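Xyn30D (PDB 4QB6) binds glucuronic acid-bearing xylan fragments through this calcium-containing CBM35 module, the carbohydrate-binding part of a probable endo-xylanase of glycoside hydrolase family 30. Local coordinates at residues 61-67 / 152-158; 95-101 / 119-125; 45-51 / 73-79. All blocks are in the same frame, centred on the assembly; numbering follows the deposited sequence. Where two conformers were deposited one is given.

Contact 1. Residues 61-67 / 152-158; sequences TGSGYVN and EGPNMDN. With CA (calcium ion), chain D; CA (calcium ion), chain C; GCU (alpha-D-glucopyranuronic acid), chain B.
Glu-152 and Asn-67 meet through a calcium ion at one end of a short antiparallel strand pair, part of the β-sandwich of this carbohydrate-binding module. Glu-152 grips the ion with both carboxylate oxygens, OE2 at 2.4 Å, and Asn-67 OD1 binds it from the facing strand, its ND2 hydrogen-bonded to Glu-54 OE1; Phe-68 O, two waters and O4 and O6A of the glucuronic acid complete the shell. The carboxylate is held by Gly-153 N, which donates to the anti lone pair of Glu-152 OE1 in a nearly straight bond (177°). Asn-155, a sugar-binding residue, lays its CB 3.8 Å from Tyr-65 CD1, while that tyrosine's hydroxyl bonds Tyr-57. Met-156 makes the single hydrogen-bonded bridge: its O accepts from Val-66 N at 2.8 Å, and its N donates back to Val-66 O. Asp-157 serves the second calcium with O and OD1, the latter at 2.3 Å, beside Thr-61 O, Gly-64 O, Glu-41 and Glu-43. With CG anti to the backbone N (chi1 -173°), its carboxylate takes Thr-61 N between the syn lone pairs of OD1 and OD2. Asn-158 then joins Asp-157 in a classic β bulge facing Arg-94, whose NH1 forms a salt bridge with Asp-157 OD2.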
loop_
_atom_site.group_PDB
_atom_site.type_symbol
_atom_site.label_atom_id
_atom_site.label_comp_id
_atom_site.label_asym_id
_atom_site.label_seq_id
_atom_site.Cartn_x
_atom_site.Cartn_y
_atom_site.Cartn_z
ATOM N N THR A 61 11.615 1.408 5.638
ATOM C CA THR A 61 12.555 1.335 4.523
ATOM C C THR A 61 12.484 2.720 3.865
ATOM O O THR A 61 11.459 3.413 3.947
ATOM C CB THR A 61 12.118 0.220 3.525
ATOM O OG1 THR A 61 12.193 -1.076 4.133
ATOM C CG2 THR A 61 12.953 0.169 2.288
ATOM N N GLY A 62 13.550 3.153 3.203
ATOM C CA GLY A 62 13.548 4.450 2.568
ATOM C C GLY A 62 13.575 5.596 3.533
ATOM O O GLY A 62 14.130 5.484 4.616
ATOM N N SER A 63 12.937 6.694 3.187
ATOM C CA SER A 63 12.986 7.890 3.997
ATOM C C SER A 63 11.865 8.034 5.013
ATOM O O SER A 63 11.856 8.967 5.802
ATOM C CB SER A 63 13.016 9.123 3.100
ATOM O OG SER A 63 11.860 9.169 2.294
ATOM N N GLY A 64 10.893 7.113 5.003
ATOM C CA GLY A 64 9.811 7.174 5.959
ATOM C C GLY A 64 8.720 6.187 5.628
ATOM O O GLY A 64 8.974 5.162 5.038
ATOM N N TYR A 65 7.511 6.541 6.054
ATOM C CA TYR A 65 6.316 5.756 5.768
ATOM C C TYR A 65 5.174 6.725 5.657
ATOM O O TYR A 65 5.309 7.915 5.977
ATOM C CB TYR A 65 6.060 4.683 6.848
ATOM C CG TYR A 65 5.945 5.246 8.233
ATOM C CD1 TYR A 65 4.744 5.720 8.722
ATOM C CD2 TYR A 65 7.051 5.314 9.078
ATOM C CE1 TYR A 65 4.642 6.279 9.972
ATOM C CE2 TYR A 65 6.967 5.853 10.339
ATOM C CZ TYR A 65 5.751 6.331 10.790
ATOM O OH TYR A 65 5.698 6.885 12.054
ATOM N N VAL A 66 4.027 6.226 5.211
ATOM C CA VAL A 66 2.840 7.095 5.070
ATOM C C VAL A 66 1.842 6.777 6.169
ATOM O O VAL A 66 1.522 5.599 6.414
ATOM C CB VAL A 66 2.213 6.940 3.692
ATOM C CG1 VAL A 66 0.892 7.694 3.626
ATOM C CG2 VAL A 66 3.178 7.428 2.632
ATOM N N ASN A 67 1.330 7.824 6.798
ATOM C CA ASN A 67 0.295 7.741 7.772
ATOM C C ASN A 67 -0.997 8.246 7.145
ATOM O O ASN A 67 -1.073 9.413 6.730
ATOM C CB ASN A 67 0.716 8.608 8.968
ATOM C CG ASN A 67 -0.295 8.611 10.056
ATOM O OD1 ASN A 67 -1.367 8.068 9.902
ATOM N ND2 ASN A 67 0.017 9.250 11.173
ATOM N N GLU A 152 -9.945 3.893 8.670
ATOM C CA GLU A 152 -8.606 4.503 8.594
ATOM C C GLU A 152 -7.658 3.466 7.959
ATOM O O GLU A 152 -8.108 2.574 7.228
ATOM C CB GLU A 152 -8.170 5.072 9.961
ATOM C CG GLU A 152 -7.572 6.470 9.912
ATOM C CD GLU A 152 -6.103 6.566 10.261
ATOM O OE1 GLU A 152 -5.299 5.722 9.800
ATOM O OE2 GLU A 152 -5.697 7.510 10.977
ATOM N N GLY A 153 -6.360 3.611 8.154
ATOM C CA GLY A 153 -5.440 2.698 7.472
ATOM C C GLY A 153 -4.255 2.334 8.301
ATOM O O GLY A 153 -3.913 3.011 9.254
ATOM N N PRO A 154 -3.542 1.279 7.908
ATOM C CA PRO A 154 -2.261 0.984 8.520
ATOM C C PRO A 154 -1.225 2.027 8.130
ATOM O O PRO A 154 -1.368 2.670 7.098
ATOM C CB PRO A 154 -1.916 -0.363 7.916
ATOM C CG PRO A 154 -2.504 -0.308 6.557
ATOM C CD PRO A 154 -3.791 0.466 6.716
ATOM N N ASN A 155 -0.172 2.188 8.910
ATOM C CA ASN A 155 0.934 2.988 8.456
ATOM C C ASN A 155 1.661 2.191 7.362
ATOM O O ASN A 155 1.944 0.997 7.550
ATOM C CB ASN A 155 1.888 3.331 9.572
ATOM C CG ASN A 155 1.334 4.336 10.545
ATOM O OD1 ASN A 155 0.340 5.012 10.291
ATOM N ND2 ASN A 155 2.030 4.489 11.662
ATOM N N MET A 156 1.955 2.794 6.222
ATOM C CA MET A 156 2.354 2.059 5.030
ATOM C C MET A 156 3.772 2.390 4.657
ATOM O O MET A 156 4.105 3.558 4.406
ATOM C CB MET A 156 1.422 2.403 3.864
ATOM C CG MET A 156 1.640 1.552 2.625
ATOM S SD MET A 156 1.408 -0.205 2.863
ATOM C CE MET A 156 -0.265 -0.339 3.281
ATOM N N ASP A 157 4.635 1.382 4.620
ATOM C CA ASP A 157 6.062 1.609 4.351
ATOM C C ASP A 157 6.406 1.546 2.883
ATOM O O ASP A 157 7.090 2.438 2.370
ATOM C CB ASP A 157 6.896 0.595 5.137
ATOM C CG ASP A 157 8.371 0.858 5.061
ATOM O OD1 ASP A 157 8.799 1.981 4.751
ATOM O OD2 ASP A 157 9.097 -0.114 5.336
ATOM N N ASN A 158 5.974 0.499 2.222
ATOM C CA ASN A 158 6.369 0.233 0.828
ATOM C C ASN A 158 5.490 -0.861 0.284
ATOM O O ASN A 158 4.738 -1.502 1.053
ATOM C CB ASN A 158 7.892 -0.107 0.711
ATOM C CG ASN A 158 8.274 -1.440 1.300
ATOM O OD1 ASN A 158 9.318 -1.569 1.983
ATOM N ND2 ASN A 158 7.544 -2.413 1.006
HETATM CA CA CA D . 9.217 3.619 3.252
HETATM CA CA CA C . -3.322 7.043 10.732
HETATM C C1 GCU B . -1.113 7.028 16.249
HETATM C C2 GCU B . 0.196 6.796 15.541
HETATM C C3 GCU B . 0.072 6.988 14.045
HETATM C C4 GCU B . -1.140 6.118 13.504
HETATM C C5 GCU B . -2.390 6.522 14.262
HETATM C C6 GCU B . -3.587 5.774 13.841
HETATM O O2 GCU B . 1.234 7.617 16.136
HETATM O O3 GCU B . 1.234 6.627 13.307
HETATM O O4 GCU B . -1.344 6.454 12.115
HETATM O O5 GCU B . -2.116 6.234 15.618
HETATM O O6A GCU B . -3.915 5.800 12.646
HETATM O O6B GCU B . -4.238 5.147 14.666
HETATM O O HOH W 1 -2.279 5.304 9.342
HETATM O O HOH W 2 -3.361 9.114 11.964
#

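Contact 2. Residues 95-101 / 119-125; sequences YALESGT and FTETGSW. With GCU (alpha-D-glucopyranuronic acid), chain B.
Leu-97 O receives two backbone donors, Thr-122 N at 2.8 Å in the carbonyl plane and Gly-123 N at 3.2 Å tilted away from it, and thereby fastens the loop after strand 111-119 to the chain leaving strand 87-96. The same leucine is held from its other polar side, because Leu-97 N points almost straight at Thr-122 OG1, 3.0 Å away. That hydroxyl is also hydrogen-bonded to Thr-127 O, so one hydroxyl bridges Leu-97 N and Thr-127 O.

Towards the sandwich, Phe-119 turns its edge to the face of Tyr-95 in a T-shaped pair with planes at 85°, CD2 standing over the centre of the tyrosine ring. The tyrosine hydroxyl goes on to donate to the backbone, Tyr-95 OH lying 2.7 Å from Thr-120 O, and a water links it to Thr-120 N.

Towards the ligand, Trp-125 is clasped between protein and sugar. Glu-98 CB sits 3.6 Å from the centroid of its five-membered ring, a CH-π contact over one face; on the opposite face lies C4 of the glucuronic acid. Because Glu-98 CG is anti to the backbone N (chi1 177°) and the chain is extended, it runs out past the NE1 and CD1 side of the indole, where a water in the ring plane joins Glu-98 OE1 to Trp-125 NE1. Leu-97 CD1 adds an apolar touch, 3.8 Å from Trp-125 CH2. Aliphatic carbon behind the indole, the stacked ring of Tyr-57 and a water on its N-H would together limit the ring's tilt, which implies that the sugar probably meets a largely preset aromatic platform.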
loop_
_atom_site.group_PDB
_atom_site.type_symbol
_atom_site.label_atom_id
_atom_site.label_comp_id
_atom_site.label_asym_id
_atom_site.label_seq_id
_atom_site.Cartn_x
_atom_site.Cartn_y
_atom_site.Cartn_z
ATOM N N TYR A 95 3.812 -2.898 6.296
ATOM C CA TYR A 95 2.952 -1.972 7.039
ATOM C C TYR A 95 3.001 -2.228 8.515
ATOM O O TYR A 95 3.411 -3.315 8.940
ATOM C CB TYR A 95 1.486 -2.089 6.539
ATOM C CG TYR A 95 0.782 -3.341 7.010
ATOM C CD1 TYR A 95 0.932 -4.561 6.355
ATOM C CD2 TYR A 95 -0.027 -3.319 8.136
ATOM C CE1 TYR A 95 0.304 -5.699 6.818
ATOM C CE2 TYR A 95 -0.660 -4.451 8.589
ATOM C CZ TYR A 95 -0.473 -5.635 7.944
ATOM O OH TYR A 95 -1.117 -6.796 8.385
ATOM N N ALA A 96 2.537 -1.268 9.303
ATOM C CA ALA A 96 2.438 -1.441 10.749
ATOM C C ALA A 96 1.056 -1.061 11.173
ATOM O O ALA A 96 0.447 -0.129 10.633
ATOM C CB ALA A 96 3.490 -0.603 11.454
ATOM N N LEU A 97 0.529 -1.769 12.150
ATOM C CA LEU A 97 -0.827 -1.514 12.658
ATOM C C LEU A 97 -0.893 -1.996 14.098
ATOM O O LEU A 97 -0.895 -3.208 14.323
ATOM C CB LEU A 97 -1.861 -2.207 11.757
ATOM C CG LEU A 97 -3.321 -2.105 12.175
ATOM C CD1 LEU A 97 -3.738 -0.683 12.481
ATOM C CD2 LEU A 97 -4.196 -2.696 11.079
ATOM N N GLU A 98 -0.992 -1.086 15.061
ATOM C CA GLU A 98 -0.887 -1.535 16.455
ATOM C C GLU A 98 -1.966 -2.513 16.867
ATOM O O GLU A 98 -1.657 -3.564 17.423
ATOM C CB GLU A 98 -0.896 -0.329 17.355
ATOM C CG GLU A 98 -0.866 -0.593 18.870
ATOM C CD GLU A 98 -0.917 0.723 19.651
ATOM O OE1 GLU A 98 -1.992 1.359 19.759
ATOM O OE2 GLU A 98 0.138 1.169 20.128
ATOM N N SER A 99 -3.218 -2.199 16.575
ATOM C CA SER A 99 -4.320 -3.083 16.942
ATOM C C SER A 99 -5.455 -2.948 15.959
ATOM O O SER A 99 -5.591 -1.946 15.252
ATOM C CB SER A 99 -4.839 -2.792 18.351
ATOM O OG SER A 99 -5.450 -1.518 18.395
ATOM N N GLY A 100 -6.267 -3.979 15.918
ATOM C CA GLY A 100 -7.458 -3.982 15.071
ATOM C C GLY A 100 -7.162 -4.278 13.625
ATOM O O GLY A 100 -5.987 -4.377 13.232
ATOM N N THR A 101 -8.216 -4.379 12.839
ATOM C CA THR A 101 -8.151 -4.597 11.408
ATOM C C THR A 101 -8.633 -3.349 10.731
ATOM O O THR A 101 -9.639 -2.782 11.124
ATOM C CB THR A 101 -9.001 -5.792 10.986
ATOM O OG1 THR A 101 -8.418 -6.960 11.589
ATOM C CG2 THR A 101 -9.043 -5.971 9.485
ATOM N N PHE A 119 -6.399 -5.398 6.413
ATOM C CA PHE A 119 -5.024 -5.399 6.920
ATOM C C PHE A 119 -5.157 -5.655 8.414
ATOM O O PHE A 119 -5.703 -4.846 9.152
ATOM C CB PHE A 119 -4.358 -4.045 6.660
ATOM C CG PHE A 119 -3.970 -3.844 5.229
ATOM C CD1 PHE A 119 -4.936 -3.667 4.234
ATOM C CD2 PHE A 119 -2.621 -3.869 4.842
ATOM C CE1 PHE A 119 -4.566 -3.520 2.904
ATOM C CE2 PHE A 119 -2.281 -3.706 3.528
ATOM C CZ PHE A 119 -3.231 -3.536 2.575
ATOM N N THR A 120 -4.600 -6.777 8.861
ATOM C CA THR A 120 -4.715 -7.197 10.234
ATOM C C THR A 120 -3.582 -6.645 11.079
ATOM O O THR A 120 -2.516 -6.243 10.572
ATOM C CB THR A 120 -4.816 -8.718 10.355
ATOM O OG1 THR A 120 -3.628 -9.305 9.836
ATOM C CG2 THR A 120 -6.019 -9.237 9.663
ATOM N N GLU A 121 -3.787 -6.561 12.386
ATOM C CA GLU A 121 -2.803 -5.884 13.217
ATOM C C GLU A 121 -1.447 -6.591 13.163
ATOM O O GLU A 121 -1.323 -7.783 12.866
ATOM C CB GLU A 121 -3.276 -5.733 14.672
ATOM C CG GLU A 121 -3.440 -7.058 15.410
ATOM C CD GLU A 121 -3.919 -6.887 16.842
ATOM O OE1 GLU A 121 -5.058 -6.411 17.050
ATOM O OE2 GLU A 121 -3.171 -7.274 17.759
ATOM N N THR A 122 -0.428 -5.796 13.443
ATOM C CA THR A 122 0.929 -6.287 13.630
ATOM C C THR A 122 1.302 -6.251 15.110
ATOM O O THR A 122 2.319 -6.856 15.466
ATOM C CB THR A 122 1.935 -5.468 12.802
ATOM O OG1 THR A 122 1.991 -4.138 13.312
ATOM C CG2 THR A 122 1.619 -5.505 11.331
ATOM N N GLY A 123 0.565 -5.552 15.962
ATOM C CA GLY A 123 0.823 -5.551 17.416
ATOM C C GLY A 123 1.478 -4.312 17.969
ATOM O O GLY A 123 1.413 -4.023 19.176
ATOM N N SER A 124 2.134 -3.568 17.072
ATOM C CA SER A 124 2.911 -2.391 17.434
ATOM C C SER A 124 3.058 -1.472 16.230
ATOM O O SER A 124 3.184 -1.946 15.106
ATOM C CB SER A 124 4.312 -2.777 17.922
ATOM O OG SER A 124 5.074 -1.597 18.102
ATOM N N TRP A 125 3.128 -0.163 16.468
ATOM C CA TRP A 125 3.422 0.736 15.378
ATOM C C TRP A 125 4.858 0.613 14.879
ATOM O O TRP A 125 5.194 1.140 13.833
ATOM C CB TRP A 125 3.111 2.196 15.705
ATOM C CG TRP A 125 1.675 2.469 15.961
ATOM C CD1 TRP A 125 1.126 2.895 17.125
ATOM C CD2 TRP A 125 0.603 2.379 15.003
ATOM N NE1 TRP A 125 -0.241 3.043 16.952
ATOM C CE2 TRP A 125 -0.576 2.739 15.666
ATOM C CE3 TRP A 125 0.527 2.002 13.660
ATOM C CZ2 TRP A 125 -1.816 2.729 15.034
ATOM C CZ3 TRP A 125 -0.693 2.031 13.038
ATOM C CH2 TRP A 125 -1.853 2.366 13.741
HETATM C C1 GCU B . -1.113 7.028 16.249
HETATM C C2 GCU B . 0.196 6.796 15.541
HETATM C C3 GCU B . 0.072 6.988 14.045
HETATM C C4 GCU B . -1.140 6.118 13.504
HETATM C C5 GCU B . -2.390 6.522 14.262
HETATM C C6 GCU B . -3.587 5.774 13.841
HETATM O O2 GCU B . 1.234 7.617 16.136
HETATM O O3 GCU B . 1.234 6.627 13.307
HETATM O O4 GCU B . -1.344 6.454 12.115
HETATM O O5 GCU B . -2.116 6.234 15.618
HETATM O O6A GCU B . -3.915 5.800 12.646
HETATM O O6B GCU B . -4.238 5.147 14.666
HETATM O O HOH W 3 -3.274 -8.654 7.034
HETATM O O HOH W 4 3.444 0.997 19.063
HETATM O O HOH W 5 -1.989 4.280 19.012
HETATM O O HOH W 6 -6.422 -7.566 13.410
#

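Contact 3. Residues 45-51 / 73-79; sequences GTTLTDA and NSAIEWN
Thr-46 CG2 overlaps the indole of Trp-78, standing 3.5 Å from the centroid of the five-membered ring and only 15° off its normal, a CH-π contact at one end of an antiparallel β ladder. The ladder joins edge strand 46-49 to strand 72-83 in the five-stranded sheet of the β-sandwich. What sets the methyl over the ring is the threonine's first torsion (chi1 58°), which places OG1 between the backbone N and the carbonyl carbon and CG2 anti to that carbon; OG1 is hydrogen-bonded to Ala-42 O. Ile-76 CG2 comes over the same face of the indole and also touches Thr-46 CG2, at 3.9 Å. Further along this side Leu-48 and Ile-76 run alongside each other in the same direction, with Leu-48 CD2 3.9 Å from Ile-76 CG1.

Of these, Ile-76 and Trp-78 are buried in the sandwich, where Ile-76 meets Val-66, Phe-68 and Met-156, and Trp-78 packs on Leu-144, Ile-146 and Ile-159. The indole N-H is spent on Glu-41 O, the backbone oxygen of a calcium-binding residue. An alanine in place of Trp-78 is likely to strip Thr-46 CG2 and Ile-76 CG2 of the surface they rest on, and to leave Glu-41 O without its indole donor.

Four backbone bonds bind the strands, in two reciprocal pairs. Thr-47 and Glu-77 exchange theirs through N and O in the carbonyl planes, Thr-47 N lying 2.9 Å from Glu-77 O. Thr-49 and Ala-75 form the other hydrogen-bonded pair, and their side chains share with those of Thr-47 and Glu-77 the face away from Trp-78. There Thr-49 CB packs 4.1 Å from Ala-75 CB.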
loop_
_atom_site.group_PDB
_atom_site.type_symbol
_atom_site.label_atom_id
_atom_site.label_comp_id
_atom_site.label_asym_id
_atom_site.label_seq_id
_atom_site.Cartn_x
_atom_site.Cartn_y
_atom_site.Cartn_z
ATOM N N GLY A 45 7.363 8.894 -5.028
ATOM C CA GLY A 45 6.767 8.313 -6.265
ATOM C C GLY A 45 5.241 8.108 -6.197
ATOM O O GLY A 45 4.610 7.353 -7.010
ATOM N N THR A 46 4.647 8.825 -5.222
ATOM C CA THR A 46 3.255 8.678 -4.928
ATOM C C THR A 46 2.556 10.029 -4.794
ATOM O O THR A 46 3.188 11.077 -4.521
ATOM C CB THR A 46 3.047 7.903 -3.603
ATOM O OG1 THR A 46 3.723 8.598 -2.546
ATOM C CG2 THR A 46 3.548 6.486 -3.700
ATOM N N THR A 47 1.257 9.972 -4.978
ATOM C CA THR A 47 0.375 11.100 -4.669
ATOM C C THR A 47 -0.425 10.718 -3.431
ATOM O O THR A 47 -1.026 9.622 -3.382
ATOM C CB THR A 47 -0.561 11.362 -5.850
ATOM O OG1 THR A 47 0.239 11.681 -6.998
ATOM C CG2 THR A 47 -1.531 12.484 -5.541
ATOM N N LEU A 48 -0.439 11.585 -2.450
ATOM C CA LEU A 48 -1.108 11.354 -1.176
ATOM C C LEU A 48 -2.343 12.191 -1.060
ATOM O O LEU A 48 -2.321 13.381 -1.474
ATOM C CB LEU A 48 -0.161 11.691 -0.025
ATOM C CG LEU A 48 1.178 10.955 -0.055
ATOM C CD1 LEU A 48 2.019 11.291 1.157
ATOM C CD2 LEU A 48 0.942 9.435 -0.110
ATOM N N THR A 49 -3.404 11.634 -0.515
ATOM C CA THR A 49 -4.655 12.362 -0.252
ATOM C C THR A 49 -4.992 12.179 1.205
ATOM O O THR A 49 -5.196 11.059 1.669
ATOM C CB THR A 49 -5.794 11.824 -1.121
ATOM O OG1 THR A 49 -5.415 11.922 -2.500
ATOM C CG2 THR A 49 -7.072 12.638 -0.916
ATOM N N ASP A 50 -5.028 13.273 1.965
ATOM C CA ASP A 50 -5.287 13.201 3.403
ATOM C C ASP A 50 -4.403 12.135 4.078
ATOM O O ASP A 50 -4.870 11.346 4.901
ATOM C CB ASP A 50 -6.774 12.959 3.704
ATOM C CG ASP A 50 -7.630 14.182 3.412
ATOM O OD1 ASP A 50 -7.311 15.282 3.916
ATOM O OD2 ASP A 50 -8.656 14.011 2.736
ATOM N N ALA A 51 -3.125 12.208 3.755
ATOM C CA ALA A 51 -2.114 11.254 4.256
ATOM C C ALA A 51 -0.803 11.983 4.224
ATOM O O ALA A 51 -0.613 12.834 3.337
ATOM C CB ALA A 51 -2.061 10.005 3.395
ATOM N N ASN A 73 -11.513 7.870 2.623
ATOM C CA ASN A 73 -11.047 8.673 1.513
ATOM C C ASN A 73 -9.642 9.227 1.609
ATOM O O ASN A 73 -9.246 10.089 0.820
ATOM C CB ASN A 73 -12.096 9.749 1.083
ATOM C CG ASN A 73 -13.336 9.123 0.516
ATOM O OD1 ASN A 73 -14.456 9.618 0.758
ATOM N ND2 ASN A 73 -13.181 8.051 -0.189
ATOM N N SER A 74 -8.822 8.743 2.542
ATOM C CA SER A 74 -7.386 8.990 2.447
ATOM C C SER A 74 -6.836 7.982 1.463
ATOM O O SER A 74 -7.393 6.902 1.303
ATOM C CB SER A 74 -6.639 8.849 3.772
ATOM O OG SER A 74 -6.921 9.872 4.706
ATOM N N ALA A 75 -5.755 8.342 0.810
ATOM C CA ALA A 75 -5.244 7.496 -0.286
ATOM C C ALA A 75 -3.773 7.654 -0.508
ATOM O O ALA A 75 -3.193 8.726 -0.288
ATOM C CB ALA A 75 -5.979 7.778 -1.585
ATOM N N ILE A 76 -3.160 6.569 -0.983
ATOM C CA ILE A 76 -1.836 6.579 -1.577
ATOM C C ILE A 76 -1.957 6.054 -2.990
ATOM O O ILE A 76 -2.525 4.973 -3.192
ATOM C CB ILE A 76 -0.866 5.652 -0.795
ATOM C CG1 ILE A 76 -0.809 6.001 0.676
ATOM C CG2 ILE A 76 0.508 5.689 -1.451
ATOM C CD1 ILE A 76 -0.062 4.963 1.508
ATOM N N GLU A 77 -1.460 6.803 -3.973
ATOM C CA GLU A 77 -1.459 6.353 -5.349
ATOM C C GLU A 77 -0.050 6.288 -5.882
ATOM O O GLU A 77 0.665 7.290 -5.865
ATOM C CB GLU A 77 -2.262 7.327 -6.211
ATOM C CG GLU A 77 -2.353 6.882 -7.669
ATOM C CD GLU A 77 -3.081 7.832 -8.609
ATOM O OE1 GLU A 77 -3.299 9.006 -8.251
ATOM O OE2 GLU A 77 -3.353 7.409 -9.769
ATOM N N TRP A 78 0.365 5.093 -6.296
ATOM C CA TRP A 78 1.606 4.884 -7.034
ATOM C C TRP A 78 1.302 5.108 -8.492
ATOM O O TRP A 78 0.420 4.500 -9.064
ATOM C CB TRP A 78 2.125 3.467 -6.807
ATOM C CG TRP A 78 2.708 3.224 -5.467
ATOM C CD1 TRP A 78 4.022 3.351 -5.120
ATOM C CD2 TRP A 78 2.017 2.797 -4.283
ATOM N NE1 TRP A 78 4.188 3.032 -3.808
ATOM C CE2 TRP A 78 2.983 2.694 -3.264
ATOM C CE3 TRP A 78 0.683 2.501 -3.977
ATOM C CZ2 TRP A 78 2.673 2.270 -1.984
ATOM C CZ3 TRP A 78 0.369 2.092 -2.707
ATOM C CH2 TRP A 78 1.362 1.993 -1.710
ATOM N N ASN A 79 2.019 5.982 -9.184
ATOM C CA ASN A 79 1.683 6.218 -10.605
ATOM C C ASN A 79 2.687 5.615 -11.562
ATOM O O ASN A 79 2.595 5.803 -12.795
ATOM C CB ASN A 79 1.633 7.710 -10.886
ATOM C CG ASN A 79 2.958 8.372 -10.580
ATOM O OD1 ASN A 79 3.317 8.533 -9.410
ATOM N ND2 ASN A 79 3.716 8.716 -11.622
#

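In the fold
Contacts 1 and 2 build the sugar site together. Their centres are about 12 Å apart, and strands 155-163 and 87-96, neighbours in the four-stranded sheet, join them where Asn-155 O lies 2.9 Å from Ala-96 N, probably a hydrogen bond. Contact 1 brings the calcium that binds the glucuronic acid, contact 2 the tryptophan beneath it; Tyr-57 and Arg-102 add hydrogen bonds. Contact 3, about 11 Å from contact 1 between centres, meets it inside the sandwich, with Val-66 CG1 3.6 Å from Ile-76 CD1. Contacts 2 and 3 do not touch, their centres about 20 Å apart; contact 3 does not line the pocket, although the side chain of Ser-74 comes within about 9 Å of the glucuronic acid.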